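Local coordinates for quinone oxidoreductase 1 (Escherichia coli, PDB 1QOR), which catalyses the NADPH-dependent reduction of quinones to semiquinones, working as a homodimer of the zinc-containing alcohol dehydrogenase family, at residues 296-307 with 318-327. Residues are numbered along the deposited sequence; the frame is centred on the assembly and turned at random.
Sequences VAEQQKYPLKDA and ATQGSSLLIP
Gln300 NE2 is gripped by two backbone carbonyls, donating to Gln320 O (2.9 Å) and to Ser322 O (2.9 Å). Both bonds are bent, and NE2 sits above each carbonyl plane. The other end of the amide takes a straighter bond: Gln320 N reaches a lone pair of Gln300 OE1 at 3.1 Å, in the carbonyl plane (N-H...O 157°). These three bonds fix the flip of the amide, and the chain, extended beyond CG (chi2 -175°), carries it into the 319-322 loop, where Gln300 OE1 lies against Thr319 CB. With an alanine here, Gln320 N would probably lose its acceptor, and the carbonyls of Gln320 and Ser322 would keep little more than the water they share, letting the loop shift. Beyond it, 301-303 and 324-326 pair in parallel (Ile326 N to Tyr302 O, 2.8 Å), joined through helix 307-315 as a beta-alpha-beta unit; 37-39 pairs antiparallel with 324-326. Tyr302 turns its ring edge to Leu324 O, and a water links its OH to Ser323 OG. Leu325 CD1 packs on Leu304 CD1 (3.9 Å). Because Thr319 lies beside the bound NADPH, the amide ties the start of strand 301-303 to a loop near the cofactor, and probably helps to set that loop's shape.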
ATOM      1  N   VAL A 296     -22.588  -7.257 -25.970  1.00 36.67           N
ATOM      2  CA  VAL A 296     -23.425  -7.567 -24.803  1.00 34.91           C
ATOM      3  C   VAL A 296     -24.562  -8.551 -25.065  1.00 34.79           C
ATOM      4  O   VAL A 296     -25.309  -8.386 -26.023  1.00 35.02           O
ATOM      5  CB  VAL A 296     -24.012  -6.202 -24.194  1.00 33.53           C
ATOM      6  CG1 VAL A 296     -25.091  -6.458 -23.133  1.00 32.75           C
ATOM      7  CG2 VAL A 296     -22.891  -5.378 -23.575  1.00 31.46           C
ATOM      8  N   ALA A 297     -24.719  -9.536 -24.181  1.00 34.85           N
ATOM      9  CA  ALA A 297     -25.794 -10.523 -24.278  1.00 36.13           C
ATOM     10  C   ALA A 297     -27.099  -9.738 -24.391  1.00 37.60           C
ATOM     11  O   ALA A 297     -27.281  -8.760 -23.664  1.00 39.77           O
ATOM     12  CB  ALA A 297     -25.828 -11.374 -23.015  1.00 34.13           C
ATOM     13  N   GLU A 298     -28.019 -10.150 -25.258  1.00 38.14           N
ATOM     14  CA  GLU A 298     -29.289  -9.433 -25.402  1.00 38.27           C
ATOM     15  C   GLU A 298     -30.079  -9.425 -24.094  1.00 36.64           C
ATOM     16  O   GLU A 298     -30.737  -8.457 -23.772  1.00 36.55           O
ATOM     17  CB  GLU A 298     -30.133 -10.043 -26.528  1.00 42.00           C
ATOM     18  CG  GLU A 298     -30.829  -9.018 -27.428  1.00 46.79           C
ATOM     19  CD  GLU A 298     -29.837  -8.077 -28.143  1.00 51.42           C
ATOM     20  OE1 GLU A 298     -28.612  -8.416 -28.226  1.00 53.32           O
ATOM     21  OE2 GLU A 298     -30.286  -6.997 -28.633  1.00 52.65           O
ATOM     22  N   GLN A 299     -29.944 -10.476 -23.302  1.00 34.79           N
ATOM     23  CA  GLN A 299     -30.653 -10.564 -22.041  1.00 33.91           C
ATOM     24  C   GLN A 299     -30.121  -9.561 -21.041  1.00 33.80           C
ATOM     25  O   GLN A 299     -30.744  -9.314 -19.999  1.00 34.85           O
ATOM     26  CB  GLN A 299     -30.544 -11.979 -21.454  1.00 33.87           C
ATOM     27  N   GLN A 300     -28.958  -8.998 -21.329  1.00 32.59           N
ATOM     28  CA  GLN A 300     -28.360  -8.026 -20.424  1.00 30.92           C
ATOM     29  C   GLN A 300     -28.533  -6.591 -20.902  1.00 30.75           C
ATOM     30  O   GLN A 300     -27.765  -5.704 -20.525  1.00 30.06           O
ATOM     31  CB  GLN A 300     -26.895  -8.390 -20.121  1.00 28.95           C
ATOM     32  CG  GLN A 300     -26.826  -9.574 -19.163  1.00 27.22           C
ATOM     33  CD  GLN A 300     -25.436  -9.960 -18.680  1.00 27.08           C
ATOM     34  OE1 GLN A 300     -25.264 -11.049 -18.143  1.00 28.12           O
ATOM     35  NE2 GLN A 300     -24.459  -9.059 -18.790  1.00 27.35           N
ATOM     36  N   LYS A 301     -29.499  -6.381 -21.792  1.00 31.34           N
ATOM     37  CA  LYS A 301     -29.828  -5.026 -22.279  1.00 32.32           C
ATOM     38  C   LYS A 301     -31.208  -4.802 -21.710  1.00 31.51           C
ATOM     39  O   LYS A 301     -32.067  -5.669 -21.822  1.00 31.77           O
ATOM     40  CB  LYS A 301     -29.892  -4.928 -23.792  1.00 34.00           C
ATOM     41  CG  LYS A 301     -28.562  -5.008 -24.470  1.00 36.35           C
ATOM     42  CD  LYS A 301     -28.733  -4.963 -25.973  1.00 39.17           C
ATOM     43  CE  LYS A 301     -27.466  -5.463 -26.643  1.00 42.20           C
ATOM     44  NZ  LYS A 301     -27.603  -5.497 -28.117  1.00 44.58           N
ATOM     45  N   TYR A 302     -31.399  -3.679 -21.038  1.00 30.80           N
ATOM     46  CA  TYR A 302     -32.670  -3.390 -20.403  1.00 29.53           C
ATOM     47  C   TYR A 302     -33.151  -2.011 -20.795  1.00 29.87           C
ATOM     48  O   TYR A 302     -32.342  -1.114 -21.078  1.00 30.96           O
ATOM     49  CB  TYR A 302     -32.504  -3.401 -18.891  1.00 28.56           C
ATOM     50  CG  TYR A 302     -31.782  -4.596 -18.349  1.00 27.69           C
ATOM     51  CD1 TYR A 302     -30.399  -4.616 -18.271  1.00 27.71           C
ATOM     52  CD2 TYR A 302     -32.481  -5.684 -17.853  1.00 27.90           C
ATOM     53  CE1 TYR A 302     -29.725  -5.699 -17.695  1.00 28.47           C
ATOM     54  CE2 TYR A 302     -31.819  -6.771 -17.281  1.00 28.29           C
ATOM     55  CZ  TYR A 302     -30.449  -6.766 -17.205  1.00 28.63           C
ATOM     56  OH  TYR A 302     -29.809  -7.818 -16.603  1.00 30.82           O
ATOM     57  N   PRO A 303     -34.481  -1.844 -20.921  1.00 29.68           N
ATOM     58  CA  PRO A 303     -35.000  -0.507 -21.277  1.00 29.12           C
ATOM     59  C   PRO A 303     -34.557   0.433 -20.097  1.00 29.42           C
ATOM     60  O   PRO A 303     -34.460  -0.030 -18.956  1.00 27.99           O
ATOM     61  CB  PRO A 303     -36.527  -0.716 -21.208  1.00 27.98           C
ATOM     62  CG  PRO A 303     -36.719  -2.216 -21.370  1.00 27.58           C
ATOM     63  CD  PRO A 303     -35.563  -2.827 -20.676  1.00 28.17           C
ATOM     64  N   LEU A 304     -34.288   1.710 -20.342  1.00 29.70           N
ATOM     65  CA  LEU A 304     -33.920   2.619 -19.239  1.00 32.42           C
ATOM     66  C   LEU A 304     -34.872   2.542 -18.032  1.00 34.16           C
ATOM     67  O   LEU A 304     -34.435   2.497 -16.874  1.00 34.19           O
ATOM     68  CB  LEU A 304     -33.882   4.073 -19.723  1.00 32.72           C
ATOM     69  CG  LEU A 304     -33.781   5.188 -18.662  1.00 32.87           C
ATOM     70  CD1 LEU A 304     -32.625   4.941 -17.735  1.00 34.25           C
ATOM     71  CD2 LEU A 304     -33.547   6.509 -19.343  1.00 32.88           C
ATOM     72  N   LYS A 305     -36.174   2.504 -18.298  1.00 36.50           N
ATOM     73  CA  LYS A 305     -37.156   2.440 -17.228  1.00 39.03           C
ATOM     74  C   LYS A 305     -37.095   1.167 -16.396  1.00 38.50           C
ATOM     75  O   LYS A 305     -37.691   1.117 -15.331  1.00 39.47           O
ATOM     76  CB  LYS A 305     -38.562   2.687 -17.760  1.00 42.73           C
ATOM     77  CG  LYS A 305     -39.041   1.670 -18.809  1.00 48.76           C
ATOM     78  CD  LYS A 305     -39.721   0.450 -18.161  1.00 53.25           C
ATOM     79  CE  LYS A 305     -40.383  -0.472 -19.206  1.00 56.01           C
ATOM     80  NZ  LYS A 305     -40.788  -1.803 -18.602  1.00 58.01           N
ATOM     81  N   ASP A 306     -36.387   0.145 -16.858  1.00 37.31           N
ATOM     82  CA  ASP A 306     -36.261  -1.074 -16.066  1.00 36.87           C
ATOM     83  C   ASP A 306     -34.925  -1.145 -15.314  1.00 34.51           C
ATOM     84  O   ASP A 306     -34.412  -2.244 -15.001  1.00 32.73           O
ATOM     85  CB  ASP A 306     -36.488  -2.330 -16.916  1.00 41.12           C
ATOM     86  CG  ASP A 306     -37.944  -2.477 -17.374  1.00 45.29           C
ATOM     87  OD1 ASP A 306     -38.860  -1.980 -16.656  1.00 47.38           O
ATOM     88  OD2 ASP A 306     -38.172  -3.068 -18.469  1.00 47.61           O
ATOM     89  N   ALA A 307     -34.392   0.039 -14.996  1.00 32.81           N
ATOM     90  CA  ALA A 307     -33.144   0.162 -14.251  1.00 31.42           C
ATOM     91  C   ALA A 307     -33.190  -0.693 -12.965  1.00 30.91           C
ATOM     92  O   ALA A 307     -32.193  -1.329 -12.598  1.00 29.96           O
ATOM     93  CB  ALA A 307     -32.843   1.609 -13.952  1.00 31.00           C
ATOM     94  N   ALA A 318     -25.757 -13.017 -11.290  1.00 26.53           N
ATOM     95  CA  ALA A 318     -26.140 -13.800 -12.442  1.00 26.65           C
ATOM     96  C   ALA A 318     -25.726 -13.186 -13.769  1.00 27.01           C
ATOM     97  O   ALA A 318     -26.319 -13.489 -14.774  1.00 29.98           O
ATOM     98  CB  ALA A 318     -27.632 -14.045 -12.429  1.00 24.65           C
ATOM     99  N   THR A 319     -24.723 -12.331 -13.818  1.00 23.32           N
ATOM    100  CA  THR A 319     -24.380 -11.773 -15.112  1.00 22.58           C
ATOM    101  C   THR A 319     -22.953 -12.147 -15.490  1.00 22.90           C
ATOM    102  O   THR A 319     -22.177 -12.649 -14.664  1.00 22.26           O
ATOM    103  CB  THR A 319     -24.503 -10.203 -15.116  1.00 23.21           C
ATOM    104  OG1 THR A 319     -23.604  -9.643 -14.146  1.00 21.77           O
ATOM    105  CG2 THR A 319     -25.940  -9.749 -14.819  1.00 21.31           C
ATOM    106  N   GLN A 320     -22.605 -11.880 -16.740  1.00 23.00           N
ATOM    107  CA  GLN A 320     -21.258 -12.120 -17.222  1.00 24.36           C
ATOM    108  C   GLN A 320     -21.067 -10.988 -18.167  1.00 22.91           C
ATOM    109  O   GLN A 320     -22.002 -10.618 -18.879  1.00 23.18           O
ATOM    110  CB  GLN A 320     -21.129 -13.458 -17.951  1.00 27.08           C
ATOM    111  CG  GLN A 320     -21.199 -14.649 -16.995  1.00 32.49           C
ATOM    112  CD  GLN A 320     -21.131 -15.982 -17.724  1.00 34.91           C
ATOM    113  OE1 GLN A 320     -20.642 -16.065 -18.843  1.00 36.44           O
ATOM    114  NE2 GLN A 320     -21.644 -17.018 -17.100  1.00 37.04           N
ATOM    115  N   GLY A 321     -19.897 -10.374 -18.096  1.00 21.35           N
ATOM    116  CA  GLY A 321     -19.609  -9.250 -18.951  1.00 20.50           C
ATOM    117  C   GLY A 321     -20.476  -8.077 -18.570  1.00 20.17           C
ATOM    118  O   GLY A 321     -21.077  -8.062 -17.502  1.00 19.71           O
ATOM    119  N   SER A 322     -20.581  -7.127 -19.490  1.00 21.51           N
ATOM    120  CA  SER A 322     -21.341  -5.913 -19.324  1.00 21.23           C
ATOM    121  C   SER A 322     -22.857  -5.964 -19.595  1.00 23.31           C
ATOM    122  O   SER A 322     -23.377  -6.867 -20.281  1.00 22.82           O
ATOM    123  CB  SER A 322     -20.710  -4.866 -20.195  1.00 21.35           C
ATOM    124  OG  SER A 322     -19.346  -4.690 -19.860  1.00 22.53           O
ATOM    125  N   SER A 323     -23.564  -5.013 -18.967  1.00 24.46           N
ATOM    126  CA  SER A 323     -25.003  -4.808 -19.097  1.00 23.85           C
ATOM    127  C   SER A 323     -25.181  -3.399 -19.643  1.00 24.21           C
ATOM    128  O   SER A 323     -24.258  -2.542 -19.578  1.00 23.15           O
ATOM    129  CB  SER A 323     -25.721  -4.904 -17.744  1.00 25.53           C
ATOM    130  OG  SER A 323     -25.744  -6.229 -17.221  1.00 26.97           O
ATOM    131  N   LEU A 324     -26.361  -3.138 -20.177  1.00 24.46           N
ATOM    132  CA  LEU A 324     -26.628  -1.826 -20.717  1.00 26.31           C
ATOM    133  C   LEU A 324     -28.058  -1.426 -20.468  1.00 27.25           C
ATOM    134  O   LEU A 324     -28.918  -2.286 -20.256  1.00 27.03           O
ATOM    135  CB  LEU A 324     -26.429  -1.820 -22.231  1.00 26.33           C
ATOM    136  CG  LEU A 324     -25.045  -1.911 -22.841  1.00 27.24           C
ATOM    137  CD1 LEU A 324     -25.213  -2.119 -24.338  1.00 27.23           C
ATOM    138  CD2 LEU A 324     -24.246  -0.642 -22.566  1.00 27.23           C
ATOM    139  N   LEU A 325     -28.272  -0.116 -20.431  1.00 27.59           N
ATOM    140  CA  LEU A 325     -29.607   0.461 -20.336  1.00 29.23           C
ATOM    141  C   LEU A 325     -29.790   1.181 -21.679  1.00 29.04           C
ATOM    142  O   LEU A 325     -28.902   1.919 -22.151  1.00 26.65           O
ATOM    143  CB  LEU A 325     -29.741   1.476 -19.189  1.00 29.56           C
ATOM    144  CG  LEU A 325     -29.794   0.973 -17.745  1.00 31.17           C
ATOM    145  CD1 LEU A 325     -29.935   2.219 -16.800  1.00 31.14           C
ATOM    146  CD2 LEU A 325     -30.946  -0.035 -17.535  1.00 29.27           C
ATOM    147  N   ILE A 326     -30.921   0.921 -22.317  1.00 31.17           N
ATOM    148  CA  ILE A 326     -31.211   1.540 -23.608  1.00 34.12           C
ATOM    149  C   ILE A 326     -32.343   2.539 -23.426  1.00 35.77           C
ATOM    150  O   ILE A 326     -33.415   2.171 -22.934  1.00 35.92           O
ATOM    151  CB  ILE A 326     -31.633   0.476 -24.680  1.00 33.97           C
ATOM    152  CG1 ILE A 326     -30.659  -0.709 -24.653  1.00 33.12           C
ATOM    153  CG2 ILE A 326     -31.654   1.112 -26.063  1.00 31.97           C
ATOM    154  CD1 ILE A 326     -29.216  -0.329 -24.952  1.00 31.86           C
ATOM    155  N   PRO A 327     -32.062   3.830 -23.687  1.00 38.04           N
ATOM    156  CA  PRO A 327     -32.966   4.982 -23.596  1.00 39.68           C
ATOM    157  C   PRO A 327     -34.090   4.835 -24.617  1.00 41.76           C
ATOM    158  O   PRO A 327     -35.212   5.299 -24.318  1.00 43.56           O
ATOM    159  CB  PRO A 327     -32.073   6.154 -24.008  1.00 39.28           C
ATOM    160  CG  PRO A 327     -30.724   5.711 -23.669  1.00 39.13           C
ATOM    161  CD  PRO A 327     -30.716   4.269 -24.085  1.00 38.38           C
ATOM    162  OXT PRO A 327     -33.825   4.288 -25.722  1.00 43.00           O
TER
HETATM  163  O   HOH W   1     -22.765  -9.233 -21.815  0.64 20.38           O
HETATM  164  O   HOH W   2     -27.673  -6.561 -15.137  0.92 33.44           O